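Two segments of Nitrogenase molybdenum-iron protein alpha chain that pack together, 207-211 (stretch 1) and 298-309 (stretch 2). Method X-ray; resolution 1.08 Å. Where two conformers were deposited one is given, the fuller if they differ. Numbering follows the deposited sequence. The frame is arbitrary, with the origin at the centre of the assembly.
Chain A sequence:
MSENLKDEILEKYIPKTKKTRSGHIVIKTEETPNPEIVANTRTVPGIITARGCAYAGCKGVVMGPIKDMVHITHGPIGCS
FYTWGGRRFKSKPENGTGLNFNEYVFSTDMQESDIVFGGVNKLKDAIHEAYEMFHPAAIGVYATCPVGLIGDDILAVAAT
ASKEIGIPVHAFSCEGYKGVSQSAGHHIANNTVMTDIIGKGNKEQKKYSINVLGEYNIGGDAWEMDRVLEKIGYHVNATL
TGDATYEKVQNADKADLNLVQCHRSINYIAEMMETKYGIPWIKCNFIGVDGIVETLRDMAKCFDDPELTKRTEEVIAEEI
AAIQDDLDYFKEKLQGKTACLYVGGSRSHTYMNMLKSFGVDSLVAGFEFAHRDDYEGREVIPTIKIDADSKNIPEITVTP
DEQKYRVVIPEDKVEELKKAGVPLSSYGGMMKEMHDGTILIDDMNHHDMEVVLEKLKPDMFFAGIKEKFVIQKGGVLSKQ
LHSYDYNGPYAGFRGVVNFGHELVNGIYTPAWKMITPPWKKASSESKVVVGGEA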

# COMPACT_ATOMS: atom_id res chain seq x y z
N LYS A 207 -20.18 -11.45 47.37
CA LYS A 207 -20.97 -12.67 47.27
C LYS A 207 -20.69 -13.40 45.95
O LYS A 207 -20.40 -12.77 44.93
N TYR A 208 -20.83 -14.71 45.97
CA TYR A 208 -20.65 -15.56 44.80
C TYR A 208 -19.33 -15.32 44.08
O TYR A 208 -19.29 -15.22 42.85
N SER A 209 -18.26 -15.22 44.85
CA SER A 209 -16.95 -14.89 44.31
C SER A 209 -16.19 -16.13 43.86
O SER A 209 -16.05 -17.10 44.60
N ILE A 210 -15.72 -16.06 42.62
CA ILE A 210 -14.90 -17.12 42.03
C ILE A 210 -13.63 -16.47 41.47
O ILE A 210 -13.59 -15.30 41.15
N ASN A 211 -12.59 -17.30 41.31
CA ASN A 211 -11.43 -16.93 40.51
C ASN A 211 -11.32 -17.88 39.32
O ASN A 211 -11.67 -19.04 39.44
N ASP A 298 -21.35 -27.56 36.87
CA ASP A 298 -20.55 -27.97 38.04
C ASP A 298 -20.47 -26.83 39.06
O ASP A 298 -20.55 -27.06 40.28
N MET A 299 -20.27 -25.62 38.56
CA MET A 299 -20.18 -24.45 39.43
C MET A 299 -21.50 -24.28 40.18
O MET A 299 -21.52 -24.06 41.40
N ALA A 300 -22.63 -24.42 39.49
CA ALA A 300 -23.93 -24.25 40.12
C ALA A 300 -24.15 -25.33 41.19
O ALA A 300 -24.70 -25.06 42.25
N LYS A 301 -23.69 -26.55 40.94
CA LYS A 301 -23.78 -27.60 41.94
C LYS A 301 -22.99 -27.25 43.21
O LYS A 301 -23.45 -27.50 44.32
N CYS A 302 -21.81 -26.65 43.03
CA CYS A 302 -20.99 -26.28 44.18
C CYS A 302 -21.66 -25.21 45.03
O CYS A 302 -21.63 -25.30 46.26
N PHE A 303 -22.23 -24.19 44.40
CA PHE A 303 -22.86 -23.10 45.13
C PHE A 303 -24.23 -23.48 45.70
O PHE A 303 -24.65 -22.95 46.75
N ASP A 304 -24.94 -24.37 45.01
CA ASP A 304 -26.28 -24.81 45.38
C ASP A 304 -27.19 -23.67 45.85
O ASP A 304 -27.80 -23.72 46.92
N ASP A 305 -27.28 -22.66 45.02
CA ASP A 305 -28.14 -21.51 45.22
C ASP A 305 -29.25 -21.56 44.16
O ASP A 305 -28.98 -21.60 42.96
N PRO A 306 -30.53 -21.53 44.59
CA PRO A 306 -31.58 -21.73 43.59
C PRO A 306 -31.61 -20.68 42.47
O PRO A 306 -31.86 -21.03 41.30
N GLU A 307 -31.32 -19.43 42.79
CA GLU A 307 -31.29 -18.39 41.76
C GLU A 307 -30.11 -18.55 40.81
O GLU A 307 -30.27 -18.41 39.61
N LEU A 308 -28.93 -18.88 41.35
CA LEU A 308 -27.77 -19.12 40.47
C LEU A 308 -28.05 -20.29 39.55
O LEU A 308 -27.71 -20.27 38.36
N THR A 309 -28.64 -21.34 40.10
CA THR A 309 -28.96 -22.49 39.28
C THR A 309 -29.96 -22.17 38.15
O THR A 309 -29.77 -22.54 36.98

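One hydrogen bond joins the two stretches. Tyr208 OH donates to Asp305 OD2 at 2.6 Å, a short bond. The CA-to-CB bond of Tyr208 points sideways, but its rotamer is m (chi1 -52°), and the end of the side chain comes nearer to stretch 2. Asp305 points toward stretch 1 with a t rotamer. It is also the N-cap of the second helix: Asp305 OD1 accepts from Leu308 N at 3.0 Å. The carboxylate thus holds the tyrosine with one oxygen and caps the helix with the other.

Most of the remaining contacts are apolar. Leu308 (m, t) covers one face of the Tyr208 ring, with Leu308 CD1 3.7 Å from Tyr208 CD1. Phe303 lies at the edge of that ring, where Phe303 CD2 is 4.0 Å from Tyr208 CD1. Phe303 (m, chi2 91°) points toward stretch 1 from the end of the first helix. Phe303 CE2 also packs 3.9 Å from Tyr208 CA.

Ile210 (p, p) points toward the helix. Ile210 CG2 lies 3.7 Å from Phe303 CZ and 4.1 Å from Met299 CE. Met299 (m, t, p) points toward the strand, and its chain ends in this methyl contact.

Ser209 points away. Ser209 O approaches the Phe303 ring edge, 4.1 Å from Phe303 CZ.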

# COMPACT_ATOMS: atom_id res chain seq x y z
CB LYS A 207 -22.47 -12.39 47.37
CG LYS A 207 -22.88 -11.73 48.68
CD LYS A 207 -24.40 -11.59 48.72
CE LYS A 207 -24.84 -10.22 49.21
NZ LYS A 207 -24.52 -9.97 50.64
CB TYR A 208 -21.81 -15.39 43.84
CG TYR A 208 -23.16 -15.56 44.50
CD1 TYR A 208 -23.52 -16.75 45.12
CD2 TYR A 208 -24.06 -14.53 44.52
CE1 TYR A 208 -24.75 -16.91 45.72
CE2 TYR A 208 -25.28 -14.66 45.14
CZ TYR A 208 -25.62 -15.85 45.74
OH TYR A 208 -26.85 -15.95 46.32
CB SER A 209 -16.12 -14.11 45.33
OG SER A 209 -16.51 -12.75 45.44
CB ILE A 210 -15.68 -17.85 40.91
CG1 ILE A 210 -15.99 -16.94 39.73
CG2 ILE A 210 -16.93 -18.46 41.49
CD1 ILE A 210 -14.88 -16.94 38.66
CB ASN A 211 -10.13 -17.09 41.27
CG ASN A 211 -10.00 -16.20 42.49
OD1 ASN A 211 -10.46 -15.04 42.51
ND2 ASN A 211 -9.40 -16.77 43.54
CB ASP A 298 -19.14 -28.35 37.61
CG ASP A 298 -19.03 -29.71 36.92
OD1 ASP A 298 -19.95 -30.54 37.07
OD2 ASP A 298 -17.97 -29.96 36.34
CB MET A 299 -19.91 -23.19 38.62
CG MET A 299 -18.54 -23.14 38.02
SD MET A 299 -18.35 -21.69 36.97
CE MET A 299 -18.36 -20.42 38.22
CB ALA A 300 -25.04 -24.31 39.09
CB LYS A 301 -23.32 -28.93 41.38
CG LYS A 301 -24.30 -29.56 40.41
CD LYS A 301 -23.74 -30.75 39.66
CE LYS A 301 -24.72 -31.19 38.58
NZ LYS A 301 -24.19 -32.30 37.78
CB CYS A 302 -19.60 -25.81 43.73
SG CYS A 302 -18.53 -27.09 43.06
CB PHE A 303 -22.93 -21.83 44.28
CG PHE A 303 -21.63 -21.07 44.25
CD1 PHE A 303 -20.70 -21.32 43.27
CD2 PHE A 303 -21.32 -20.13 45.20
CE1 PHE A 303 -19.51 -20.64 43.25
CE2 PHE A 303 -20.13 -19.45 45.19
CZ PHE A 303 -19.21 -19.69 44.20
CB ASP A 304 -26.18 -25.92 46.41
CG ASP A 304 -27.48 -26.69 46.59
OD1 ASP A 304 -28.35 -26.67 45.69
OD2 ASP A 304 -27.59 -27.32 47.65
CB ASP A 305 -27.29 -20.25 45.03
CG ASP A 305 -28.07 -18.97 45.21
OD1 ASP A 305 -28.80 -18.56 44.30
OD2 ASP A 305 -27.92 -18.33 46.26
CB PRO A 306 -32.86 -21.68 44.40
CG PRO A 306 -32.44 -22.07 45.77
CD PRO A 306 -31.05 -21.55 45.96
CB GLU A 307 -31.29 -16.98 42.37
CG GLU A 307 -31.22 -15.83 41.37
CD GLU A 307 -32.42 -15.73 40.43
OE1 GLU A 307 -33.42 -16.49 40.63
OE2 GLU A 307 -32.36 -14.86 39.47
CB LEU A 308 -26.49 -19.45 41.24
CG LEU A 308 -25.55 -18.36 41.71
CD1 LEU A 308 -24.34 -19.05 42.34
CD2 LEU A 308 -25.16 -17.43 40.59
CB THR A 309 -29.46 -23.63 40.16
OG1 THR A 309 -28.38 -24.07 41.00
CG2 THR A 309 -29.97 -24.79 39.32